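Local structure of succinate-semialdehyde dehydrogenase (Synechococcus sp., 4ITA) at residues A255-N260 against L286-L291; L291-P296 against Y343-L348; G304-E309 against L362-A367; D314-V319 against G333-R338. The protein probably oxidises succinic semialdehyde to succinate, as a cyanobacterial member of the aldehyde dehydrogenase family, and is bound here to the cofactor NADPH. One frame throughout, in Å; residues are numbered along the deposited sequence.

Contact 1: residues A255-N260 against L286-L291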
# COMPACT_ATOMS: atom_id res chain seq x y z
N ALA A 255 26.51 4.31 -14.97
CA ALA A 255 25.52 4.32 -13.89
C ALA A 255 25.51 5.64 -13.10
O ALA A 255 24.45 6.13 -12.74
CB ALA A 255 25.72 3.14 -12.98
N ARG A 256 26.67 6.24 -12.86
CA ARG A 256 26.70 7.52 -12.16
C ARG A 256 26.33 8.70 -13.05
O ARG A 256 25.68 9.64 -12.59
CB ARG A 256 28.07 7.76 -11.50
CG ARG A 256 28.30 9.19 -10.97
CD ARG A 256 27.55 9.52 -9.67
NE ARG A 256 26.14 9.86 -9.89
CZ ARG A 256 25.34 10.43 -8.98
NH1 ARG A 256 24.08 10.69 -9.27
NH2 ARG A 256 25.80 10.75 -7.78
N THR A 257 26.74 8.66 -14.31
CA THR A 257 26.68 9.87 -15.14
C THR A 257 25.53 9.94 -16.14
O THR A 257 25.29 11.00 -16.70
CB THR A 257 28.03 10.17 -15.84
OG1 THR A 257 28.31 9.17 -16.83
CG2 THR A 257 29.17 10.23 -14.82
N MET A 258 24.83 8.83 -16.37
CA MET A 258 23.67 8.84 -17.27
C MET A 258 22.63 9.84 -16.77
O MET A 258 22.52 10.07 -15.58
CB MET A 258 23.04 7.44 -17.35
CG MET A 258 22.51 6.93 -16.01
SD MET A 258 21.89 5.23 -15.99
CE MET A 258 21.51 5.05 -14.24
N ASN A 259 21.88 10.42 -17.70
CA ASN A 259 20.85 11.41 -17.36
C ASN A 259 21.45 12.59 -16.60
O ASN A 259 20.80 13.18 -15.72
CB ASN A 259 19.71 10.80 -16.55
CG ASN A 259 18.37 11.41 -16.90
OD1 ASN A 259 18.02 11.51 -18.07
ND2 ASN A 259 17.61 11.84 -15.89
N ASN A 260 22.70 12.92 -16.94
CA ASN A 260 23.46 13.97 -16.26
C ASN A 260 23.53 13.77 -14.75
O ASN A 260 23.58 14.72 -13.97
CB ASN A 260 22.92 15.36 -16.63
CG ASN A 260 22.79 15.55 -18.13
OD1 ASN A 260 23.59 15.01 -18.90
ND2 ASN A 260 21.78 16.30 -18.56
N LEU A 286 39.93 8.40 -14.78
CA LEU A 286 40.19 8.55 -16.21
C LEU A 286 38.91 8.57 -17.05
O LEU A 286 38.77 9.39 -17.96
CB LEU A 286 41.12 7.43 -16.68
CG LEU A 286 42.54 7.49 -16.10
CD1 LEU A 286 43.26 6.16 -16.32
CD2 LEU A 286 43.32 8.64 -16.71
N LYS A 287 37.97 7.68 -16.74
CA LYS A 287 36.74 7.61 -17.52
C LYS A 287 35.91 8.89 -17.33
O LYS A 287 35.40 9.46 -18.30
CB LYS A 287 35.93 6.36 -17.14
CG LYS A 287 34.99 5.89 -18.23
CD LYS A 287 35.76 5.36 -19.44
CE LYS A 287 34.86 5.20 -20.66
NZ LYS A 287 35.65 4.95 -21.91
N PHE A 288 35.78 9.35 -16.09
CA PHE A 288 35.03 10.58 -15.83
C PHE A 288 35.69 11.77 -16.52
O PHE A 288 35.00 12.65 -17.05
CB PHE A 288 34.95 10.87 -14.33
CG PHE A 288 33.85 10.14 -13.58
CD1 PHE A 288 33.60 8.80 -13.79
CD2 PHE A 288 33.13 10.81 -12.60
CE1 PHE A 288 32.60 8.14 -13.06
CE2 PHE A 288 32.14 10.16 -11.87
CZ PHE A 288 31.88 8.82 -12.10
N ALA A 289 37.02 11.79 -16.51
CA ALA A 289 37.78 12.95 -16.99
C ALA A 289 37.57 13.23 -18.47
O ALA A 289 37.68 14.37 -18.91
CB ALA A 289 39.26 12.77 -16.69
N SER A 290 37.25 12.19 -19.24
CA SER A 290 37.12 12.34 -20.68
C SER A 290 35.68 12.29 -21.21
O SER A 290 35.46 12.21 -22.42
CB SER A 290 38.04 11.35 -21.40
OG SER A 290 39.39 11.73 -21.21
N LEU A 291 34.70 12.37 -20.31
CA LEU A 291 33.32 12.52 -20.75
C LEU A 291 33.13 13.85 -21.47
O LEU A 291 33.71 14.86 -21.08
CB LEU A 291 32.37 12.41 -19.55
CG LEU A 291 32.33 11.04 -18.89
CD1 LEU A 291 31.51 11.08 -17.60
CD2 LEU A 291 31.78 9.99 -19.84
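Thr257 and Phe288 carry most of this contact. The methyl group CG2 of Thr257 sits over one face of the Phe288 ring. Thr257 CG2 lies 4.3 Å from the Phe288 ring centroid and 17° off the ring normal, so the pair is a CH-pi contact, displaced toward the rim. The first torsion of Thr257 explains the pose. At chi1 68° its OG1 lies between the backbone N and the carbonyl carbon, where it hydrogen-bonds to Thr253 O one turn back in the helix. This leaves CG2 as the branch that reaches the ring. The same methyl meets Leu291 tip to tip, with CG2 of Thr257 3.7 Å from CD1 of Leu291. Arg256 adds only the aliphatic start of its chain, its CG lying 3.8 Å from CZ of Phe288. The chain then bends at chi2 and chi3, and its guanidinium leads off to Val366 O and Leu362 O. A buried charge is thus held by backbone carbonyls while its methylenes line an apolar patch. Replacing Phe288 by an alanine would probably strip Thr257 CG2 of its aromatic face and Arg256 CG of its neighbour, and open a gap between the helix ends. No hydrogen bond crosses the contact. Phe288 also rests on Thr253 and Leu331, and Arg256 on Phe270 of strand 267-273. The contact joins the C-terminal ends of helices 245-257 and 274-289. Helix 245-257 is the helical link of a beta-alpha-beta crossover between the neighbouring parallel strands 235-239 and 267-273, as in a Rossmann-like alpha/beta fold.

Contact 2: residues L291-P296 against Y343-L348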
# COMPACT_ATOMS: atom_id res chain seq x y z
N LEU A 291 34.70 12.37 -20.31
CA LEU A 291 33.32 12.52 -20.75
C LEU A 291 33.13 13.85 -21.47
O LEU A 291 33.71 14.86 -21.08
CB LEU A 291 32.37 12.41 -19.55
CG LEU A 291 32.33 11.04 -18.89
CD1 LEU A 291 31.51 11.08 -17.60
CD2 LEU A 291 31.78 9.99 -19.84
N LYS A 292 32.32 13.85 -22.53
CA LYS A 292 32.10 15.07 -23.30
C LYS A 292 30.95 15.88 -22.72
O LYS A 292 29.82 15.40 -22.64
CB LYS A 292 31.83 14.75 -24.76
CG LYS A 292 31.87 15.98 -25.66
CD LYS A 292 31.86 15.60 -27.13
CE LYS A 292 32.60 16.63 -27.98
NZ LYS A 292 32.66 16.23 -29.41
N ILE A 293 31.25 17.11 -22.31
CA ILE A 293 30.24 18.01 -21.76
C ILE A 293 29.86 19.03 -22.82
O ILE A 293 30.73 19.61 -23.47
CB ILE A 293 30.79 18.74 -20.52
CG1 ILE A 293 31.44 17.75 -19.55
CG2 ILE A 293 29.69 19.55 -19.83
CD1 ILE A 293 32.29 18.41 -18.46
N GLY A 294 28.57 19.25 -23.01
CA GLY A 294 28.15 20.22 -24.00
C GLY A 294 26.66 20.21 -24.29
O GLY A 294 25.86 19.77 -23.47
N ASP A 295 26.31 20.71 -25.47
CA ASP A 295 24.92 20.82 -25.90
C ASP A 295 24.32 19.42 -25.97
O ASP A 295 24.80 18.58 -26.71
CB ASP A 295 24.87 21.48 -27.29
CG ASP A 295 23.46 21.86 -27.71
OD1 ASP A 295 22.48 21.28 -27.19
OD2 ASP A 295 23.32 22.75 -28.57
N PRO A 296 23.25 19.18 -25.20
CA PRO A 296 22.67 17.83 -25.18
C PRO A 296 22.01 17.42 -26.50
O PRO A 296 21.80 16.23 -26.73
CB PRO A 296 21.64 17.92 -24.04
CG PRO A 296 21.29 19.37 -23.94
CD PRO A 296 22.59 20.09 -24.24
N TYR A 343 27.37 21.41 -14.53
CA TYR A 343 28.23 20.93 -13.45
C TYR A 343 28.99 19.71 -13.96
O TYR A 343 28.40 18.82 -14.55
CB TYR A 343 27.39 20.57 -12.21
CG TYR A 343 28.21 20.53 -10.95
CD1 TYR A 343 28.36 21.66 -10.16
CD2 TYR A 343 28.85 19.37 -10.54
CE1 TYR A 343 29.11 21.65 -9.01
CE2 TYR A 343 29.61 19.34 -9.39
CZ TYR A 343 29.74 20.48 -8.63
OH TYR A 343 30.49 20.44 -7.48
N PRO A 344 30.32 19.68 -13.76
CA PRO A 344 31.14 18.63 -14.37
C PRO A 344 31.12 17.32 -13.59
O PRO A 344 30.86 17.33 -12.39
CB PRO A 344 32.55 19.23 -14.31
CG PRO A 344 32.52 20.02 -13.05
CD PRO A 344 31.14 20.63 -12.99
N PRO A 345 31.39 16.20 -14.27
CA PRO A 345 31.65 14.94 -13.57
C PRO A 345 32.66 15.16 -12.45
O PRO A 345 33.70 15.79 -12.66
CB PRO A 345 32.23 14.05 -14.66
CG PRO A 345 31.56 14.54 -15.91
CD PRO A 345 31.47 16.04 -15.74
N THR A 346 32.34 14.66 -11.26
CA THR A 346 33.10 14.96 -10.06
C THR A 346 33.30 13.70 -9.25
O THR A 346 32.41 12.85 -9.18
CB THR A 346 32.36 16.02 -9.21
OG1 THR A 346 32.25 17.24 -9.95
CG2 THR A 346 33.07 16.29 -7.89
N ILE A 347 34.47 13.56 -8.64
CA ILE A 347 34.74 12.45 -7.74
C ILE A 347 35.26 12.98 -6.42
O ILE A 347 36.22 13.76 -6.41
CB ILE A 347 35.76 11.46 -8.34
CG1 ILE A 347 35.24 10.87 -9.66
CG2 ILE A 347 36.11 10.36 -7.34
CD1 ILE A 347 36.29 10.09 -10.45
N LEU A 348 34.61 12.58 -5.33
CA LEU A 348 35.01 12.95 -3.97
C LEU A 348 35.52 11.72 -3.24
O LEU A 348 34.92 10.64 -3.30
CB LEU A 348 33.83 13.55 -3.20
CG LEU A 348 33.11 14.76 -3.79
CD1 LEU A 348 31.92 15.16 -2.93
CD2 LEU A 348 34.07 15.93 -3.98
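Ile293 puts its CD1 methyl against the ring of Pro345, 3.7 Å from CD of that proline. The two meet end on. Ile293 CG1 is anti to the carbonyl carbon (chi1 -49°), and chi2 of 167° then stretches the chain out to the proline. The same methyl also brushes the preceding ring, with Ile293 CD1 4.2 Å from Pro344 CB. Leu291 covers the next corner of Pro345. Leu291 CD1 lies 3.9 Å from Pro345 CG, and the two side chains cross at a slant. The contact is wholly apolar. No hydrogen bond links the two segments. Residues 291-296 belong to the loop after helix 274-289, and here they lie over the two prolines that lead into strand 346-349. That strand is part of the mixed seven-stranded sheet of an alpha/beta domain of the aldehyde dehydrogenase family, with 328-331 antiparallel on one side and 366-372 parallel on the other. Lys292 bonds through its backbone to Asp302 and Ile303, and Gly294 to Ile303. Just after the prolines, Thr346 OG1 donates to Pro344 O at 2.8 Å, coming from 41° out of the carbonyl plane. The hydroxyl also pairs with Gly333 N, so it has partners in two directions. Within the same segment the ring of Tyr343 carries Pro344 CD over one face, 3.5 Å above the plane and toward the rim. Tyr343 also packs on Leu312, Ile315 and Val319 of helix 309-325.

Contact 3: residues G304-E309 against L362-A367. With NDP (NADPH dihydro-nicotinamide-adenine-dinucleotide phosphate), chain C; EDO (1,2-ethanediol), chain I.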
# COMPACT_ATOMS: atom_id res chain seq x y z
N GLY A 304 24.99 16.82 -20.51
CA GLY A 304 24.35 18.11 -20.69
C GLY A 304 24.28 18.87 -19.37
O GLY A 304 24.87 18.45 -18.38
N PRO A 305 23.54 19.98 -19.35
CA PRO A 305 23.39 20.75 -18.11
C PRO A 305 22.47 20.02 -17.14
O PRO A 305 21.67 19.19 -17.57
CB PRO A 305 22.69 22.03 -18.59
CG PRO A 305 21.85 21.55 -19.75
CD PRO A 305 22.68 20.49 -20.43
N LEU A 306 22.59 20.32 -15.85
CA LEU A 306 21.58 19.90 -14.89
C LEU A 306 20.26 20.59 -15.23
O LEU A 306 20.25 21.61 -15.92
CB LEU A 306 22.02 20.25 -13.47
CG LEU A 306 23.34 19.60 -13.05
CD1 LEU A 306 23.71 20.05 -11.65
CD2 LEU A 306 23.25 18.07 -13.13
N ALA A 307 19.15 20.06 -14.75
CA ALA A 307 17.86 20.50 -15.27
C ALA A 307 17.44 21.89 -14.83
O ALA A 307 16.70 22.57 -15.54
CB ALA A 307 16.78 19.51 -14.92
N THR A 308 17.86 22.31 -13.63
CA THR A 308 17.40 23.58 -13.08
C THR A 308 18.52 24.31 -12.34
O THR A 308 19.50 23.69 -11.93
CB THR A 308 16.23 23.41 -12.08
OG1 THR A 308 16.73 22.89 -10.84
CG2 THR A 308 15.13 22.48 -12.62
N GLU A 309 18.36 25.61 -12.17
CA GLU A 309 19.33 26.37 -11.39
C GLU A 309 19.36 25.91 -9.93
O GLU A 309 20.42 25.91 -9.30
CB GLU A 309 19.06 27.88 -11.48
CG GLU A 309 20.14 28.74 -10.81
CD GLU A 309 20.22 30.15 -11.38
OE1 GLU A 309 19.43 30.47 -12.29
OE2 GLU A 309 21.08 30.92 -10.92
N LEU A 362 22.98 12.70 -4.05
CA LEU A 362 23.69 13.58 -4.96
C LEU A 362 23.10 13.43 -6.36
O LEU A 362 23.39 12.47 -7.07
CB LEU A 362 25.19 13.29 -4.95
CG LEU A 362 25.91 13.45 -3.60
CD1 LEU A 362 27.41 13.31 -3.79
CD2 LEU A 362 25.55 14.78 -2.93
N PHE A 363 22.25 14.38 -6.73
CA PHE A 363 21.43 14.28 -7.93
C PHE A 363 22.12 15.06 -9.05
O PHE A 363 21.62 16.08 -9.52
CB PHE A 363 20.04 14.84 -7.64
CG PHE A 363 18.94 14.17 -8.42
CD1 PHE A 363 18.73 12.80 -8.33
CD2 PHE A 363 18.08 14.92 -9.22
CE1 PHE A 363 17.71 12.19 -9.04
CE2 PHE A 363 17.06 14.31 -9.93
CZ PHE A 363 16.87 12.95 -9.83
N ALA A 364 23.29 14.56 -9.45
CA ALA A 364 24.23 15.24 -10.32
C ALA A 364 25.37 14.24 -10.52
O ALA A 364 25.44 13.26 -9.78
CB ALA A 364 24.73 16.51 -9.63
N PRO A 365 26.27 14.48 -11.49
CA PRO A 365 27.26 13.43 -11.77
C PRO A 365 28.46 13.47 -10.82
O PRO A 365 29.60 13.69 -11.25
CB PRO A 365 27.70 13.75 -13.20
CG PRO A 365 27.56 15.25 -13.29
CD PRO A 365 26.34 15.59 -12.46
N VAL A 366 28.18 13.25 -9.54
CA VAL A 366 29.17 13.40 -8.48
C VAL A 366 29.26 12.09 -7.71
O VAL A 366 28.31 11.69 -7.02
CB VAL A 366 28.79 14.55 -7.51
CG1 VAL A 366 29.82 14.70 -6.38
CG2 VAL A 366 28.62 15.85 -8.27
N ALA A 367 30.40 11.40 -7.83
CA ALA A 367 30.59 10.11 -7.18
C ALA A 367 31.28 10.28 -5.84
O ALA A 367 32.29 10.97 -5.76
CB ALA A 367 31.41 9.21 -8.06
PA NDP C . 10.45 17.03 -6.33
O1A NDP C . 9.95 16.12 -5.24
O2A NDP C . 10.86 18.44 -6.00
O5B NDP C . 9.32 17.12 -7.46
C5B NDP C . 8.68 15.95 -7.99
C4B NDP C . 7.21 16.22 -8.27
O4B NDP C . 6.54 16.47 -7.03
C3B NDP C . 6.97 17.47 -9.11
O3B NDP C . 5.77 17.27 -9.89
C2B NDP C . 6.72 18.54 -8.07
O2B NDP C . 5.95 19.63 -8.55
C1B NDP C . 5.90 17.75 -7.09
N9A NDP C . 5.90 18.26 -5.71
C8A NDP C . 6.91 18.82 -5.02
N7A NDP C . 6.51 19.13 -3.77
C5A NDP C . 5.23 18.74 -3.65
C6A NDP C . 4.20 18.76 -2.60
N6A NDP C . 4.48 19.28 -1.39
N1A NDP C . 2.99 18.26 -2.91
C2A NDP C . 2.70 17.74 -4.11
N3A NDP C . 3.59 17.69 -5.12
C4A NDP C . 4.84 18.17 -4.93
O3 NDP C . 11.65 16.17 -7.02
PN NDP C . 13.05 16.58 -7.73
O1N NDP C . 13.75 17.69 -6.98
O2N NDP C . 12.78 16.70 -9.20
O5D NDP C . 13.90 15.23 -7.49
C5D NDP C . 13.52 14.02 -8.11
C4D NDP C . 13.48 12.90 -7.09
O4D NDP C . 12.73 11.79 -7.60
C3D NDP C . 14.86 12.35 -6.76
O3D NDP C . 14.98 12.13 -5.35
C2D NDP C . 14.87 11.06 -7.56
O2D NDP C . 15.83 10.15 -7.03
C1D NDP C . 13.45 10.58 -7.38
N1N NDP C . 13.12 9.56 -8.39
C2N NDP C . 12.52 8.42 -8.04
C3N NDP C . 12.63 7.29 -8.86
C7N NDP C . 11.95 6.00 -8.51
O7N NDP C . 11.34 5.41 -9.40
N7N NDP C . 12.03 5.52 -7.28
C4N NDP C . 13.46 7.33 -10.12
C5N NDP C . 13.60 8.71 -10.58
C6N NDP C . 13.43 9.77 -9.69
P2B NDP C . 6.63 21.03 -8.95
O1X NDP C . 5.44 21.85 -9.36
O2X NDP C . 7.31 21.56 -7.71
O3X NDP C . 7.58 20.78 -10.09
C1 EDO I . 20.12 17.92 -4.60
O1 EDO I . 19.83 16.56 -4.20
C2 EDO I . 21.22 17.92 -5.67
O2 EDO I . 22.14 16.87 -5.36
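The flat ring of Phe363 lies with one face over C3D of the nicotinamide ribose of NADPH, while the backbone Phe363 O is 4.4 Å from Leu306 CD2. The ring meets the sugar closely, with Phe363 CE1 3.4 Å from C2D of NADPH. This is part of the cofactor site. Residues 361-363 form a Glu-Leu-Phe sequence familiar from aldehyde dehydrogenases, and Glu361 OE1 is itself hydrogen-bonded to NADPH. Behind the site, Leu306 makes the whole contact from the loop side. A single methyl does the touching. Leu306 CD2 lies 4.0 Å from Pro365 CD and 4.1 Å from Ala364 CB. The leucine comes at the proline ring on a slant. A chi1 of -59° lays its CG beside its own backbone N and turns the branched end toward Ala364. The facing chain is sharply kinked, with inverse gamma turns centred on Phe363 and Pro365. The second is closed by Val366 N bonding to Ala364 O at 2.8 Å. Ile315 of helix 309-325 packs on both Leu306 and Ala364 and fills in the same apolar patch. On the other segment Thr308 is the N-cap of that helix, its OG1 bonding to Ile311 N. A 1,2-ethanediol, probably from the crystallisation liquor, sits beside the turn, and Phe363 N donates to its O2 at 2.8 Å in a nearly straight bond of 170°.

Contact 4: residues D314-V319 against G333-R338. With EDO (1,2-ethanediol), chain I; EDO (1,2-ethanediol), chain G.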
# COMPACT_ATOMS: atom_id res chain seq x y z
N ASP A 314 22.13 23.47 -5.39
CA ASP A 314 22.16 22.45 -4.34
C ASP A 314 23.42 21.58 -4.40
O ASP A 314 24.10 21.42 -3.39
CB ASP A 314 20.90 21.58 -4.37
CG ASP A 314 19.65 22.33 -3.92
OD1 ASP A 314 19.77 23.42 -3.33
OD2 ASP A 314 18.55 21.81 -4.17
N ILE A 315 23.73 21.03 -5.57
CA ILE A 315 24.93 20.18 -5.65
C ILE A 315 26.20 20.98 -5.38
O ILE A 315 27.14 20.49 -4.75
CB ILE A 315 25.03 19.39 -6.99
CG1 ILE A 315 26.18 18.37 -6.93
CG2 ILE A 315 25.22 20.32 -8.18
CD1 ILE A 315 25.97 17.21 -5.96
N SER A 316 26.23 22.23 -5.84
CA SER A 316 27.41 23.07 -5.63
C SER A 316 27.64 23.26 -4.14
O SER A 316 28.78 23.17 -3.67
CB SER A 316 27.24 24.43 -6.32
OG SER A 316 27.16 24.28 -7.73
N ARG A 317 26.57 23.51 -3.40
CA ARG A 317 26.65 23.68 -1.96
C ARG A 317 27.04 22.38 -1.26
O ARG A 317 27.91 22.38 -0.38
CB ARG A 317 25.33 24.21 -1.39
CG ARG A 317 25.39 24.44 0.12
CD ARG A 317 24.01 24.64 0.75
NE ARG A 317 23.04 23.61 0.35
CZ ARG A 317 23.05 22.36 0.81
NH1 ARG A 317 23.97 21.96 1.67
NH2 ARG A 317 22.13 21.50 0.38
N GLN A 318 26.41 21.27 -1.64
CA GLN A 318 26.73 19.98 -1.03
C GLN A 318 28.21 19.65 -1.17
O GLN A 318 28.87 19.25 -0.21
CB GLN A 318 25.91 18.85 -1.66
CG GLN A 318 24.43 18.86 -1.32
CD GLN A 318 23.68 17.81 -2.12
OE1 GLN A 318 23.66 17.85 -3.34
NE2 GLN A 318 23.08 16.85 -1.42
N VAL A 319 28.73 19.84 -2.38
CA VAL A 319 30.14 19.57 -2.63
C VAL A 319 31.03 20.55 -1.86
O VAL A 319 31.98 20.13 -1.20
CB VAL A 319 30.45 19.60 -4.13
CG1 VAL A 319 31.96 19.49 -4.36
CG2 VAL A 319 29.72 18.46 -4.83
N GLY A 333 34.14 19.38 -9.24
CA GLY A 333 33.88 20.00 -7.95
C GLY A 333 33.49 21.47 -7.94
O GLY A 333 33.40 22.08 -6.88
N ARG A 334 33.26 22.05 -9.12
CA ARG A 334 32.74 23.41 -9.19
C ARG A 334 31.96 23.60 -10.48
O ARG A 334 32.26 22.94 -11.48
CB ARG A 334 33.86 24.46 -9.04
CG ARG A 334 35.09 24.24 -9.90
CD ARG A 334 36.21 25.18 -9.47
NE ARG A 334 36.45 25.12 -8.03
CZ ARG A 334 37.23 24.23 -7.43
NH1 ARG A 334 37.87 23.31 -8.15
NH2 ARG A 334 37.38 24.25 -6.11
N PRO A 335 30.95 24.48 -10.47
CA PRO A 335 30.16 24.70 -11.69
C PRO A 335 31.03 25.20 -12.83
O PRO A 335 32.03 25.88 -12.58
CB PRO A 335 29.17 25.80 -11.27
CG PRO A 335 29.14 25.76 -9.80
CD PRO A 335 30.50 25.32 -9.35
N LEU A 336 30.66 24.88 -14.07
CA LEU A 336 31.42 25.35 -15.22
C LEU A 336 31.13 26.81 -15.50
O LEU A 336 30.02 27.28 -15.27
CB LEU A 336 31.12 24.50 -16.45
CG LEU A 336 31.48 23.02 -16.30
CD1 LEU A 336 31.39 22.31 -17.63
CD2 LEU A 336 32.87 22.86 -15.70
N ASP A 337 32.13 27.52 -15.99
CA ASP A 337 31.97 28.93 -16.34
C ASP A 337 31.42 29.06 -17.75
O ASP A 337 32.16 29.33 -18.70
CB ASP A 337 33.31 29.66 -16.23
CG ASP A 337 33.16 31.16 -16.40
OD1 ASP A 337 34.15 31.80 -16.80
OD2 ASP A 337 32.06 31.69 -16.14
N ARG A 338 30.12 28.84 -17.89
CA ARG A 338 29.46 28.93 -19.18
C ARG A 338 27.96 29.07 -19.00
O ARG A 338 27.44 28.84 -17.91
CB ARG A 338 29.74 27.68 -20.01
CG ARG A 338 29.16 26.43 -19.40
CD ARG A 338 29.72 25.19 -20.05
NE ARG A 338 29.18 24.97 -21.39
CZ ARG A 338 29.61 24.03 -22.22
NH1 ARG A 338 30.59 23.21 -21.84
NH2 ARG A 338 29.06 23.90 -23.42
C1 EDO I . 20.12 17.92 -4.60
O1 EDO I . 19.83 16.56 -4.20
C2 EDO I . 21.22 17.92 -5.67
O2 EDO I . 22.14 16.87 -5.36
C1 EDO G . 23.46 29.65 -14.90
O1 EDO G . 24.45 28.70 -14.47
C2 EDO G . 23.82 30.17 -16.28
O2 EDO G . 25.24 30.30 -16.38
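Helix residues 314-319 run past the loop 333-338 with the CA atoms of Ser316 and Arg334 6.4 Å apart and those of Val319 and Gly333 6.5 Å apart. Ser316 meets the loop through its hydroxyl. Ser316 OG lies 3.2 Å from Pro335 CG, a tight approach to a carbon. The chi1 of -64° swings this hydroxyl back along its own helix, where it hydrogen-bonds to Leu312 O. Val319 turns CG1 to the bare backbone of Gly333, with Val319 CG1 3.9 Å from Gly333 O. Gly333 has phi 93°, where a side chain would run into the carbonyl O of the residue before; Val319 is not what excludes one. Gly333 N is tied to Thr346 OG1. On another side of the helix Gln318 reaches out with an extended chain. Gln318 OE1 accepts from O2 of a 1,2-ethanediol at 2.7 Å, and its NE2 bonds to Glu360 OE1. A leucine in place of Gln318 would probably leave the Glu360 carboxylate without this donor and the diol hydroxyl without its acceptor. Ile315 and Val319 pack on Val366 of strand 366-372. This is the layering of an alpha/beta fold: helix 309-325 packs one face on the sheet, and the connection between the antiparallel strands 328-331 and 346-349 runs along its flank.

In the fold
Contacts 1 and 3 are buried, while contacts 2 and 4 are partly open and nearer the surface. Contacts 1 and 2 share Leu291. Contacts 2 and 3 reach adjacent parallel strands, joined by Thr346 and Ala367. Contact 1 lies on one face of the seven-stranded sheet, where Phe288 packs on Ile347, and contact 4 on the other, where Ile315 and Val319 pack on Val366. The chemistry differs: a CH-pi pair and methylenes in contact 1, prolines in contact 2, a single methyl behind the cofactor site in contact 3, a hydroxyl and bare backbone in contact 4. None has a hydrogen bond across its own segments. Polar bonds instead link one contact to another, as between Asn260 and Gly304. Of the four, contact 3 alone touches the cofactor.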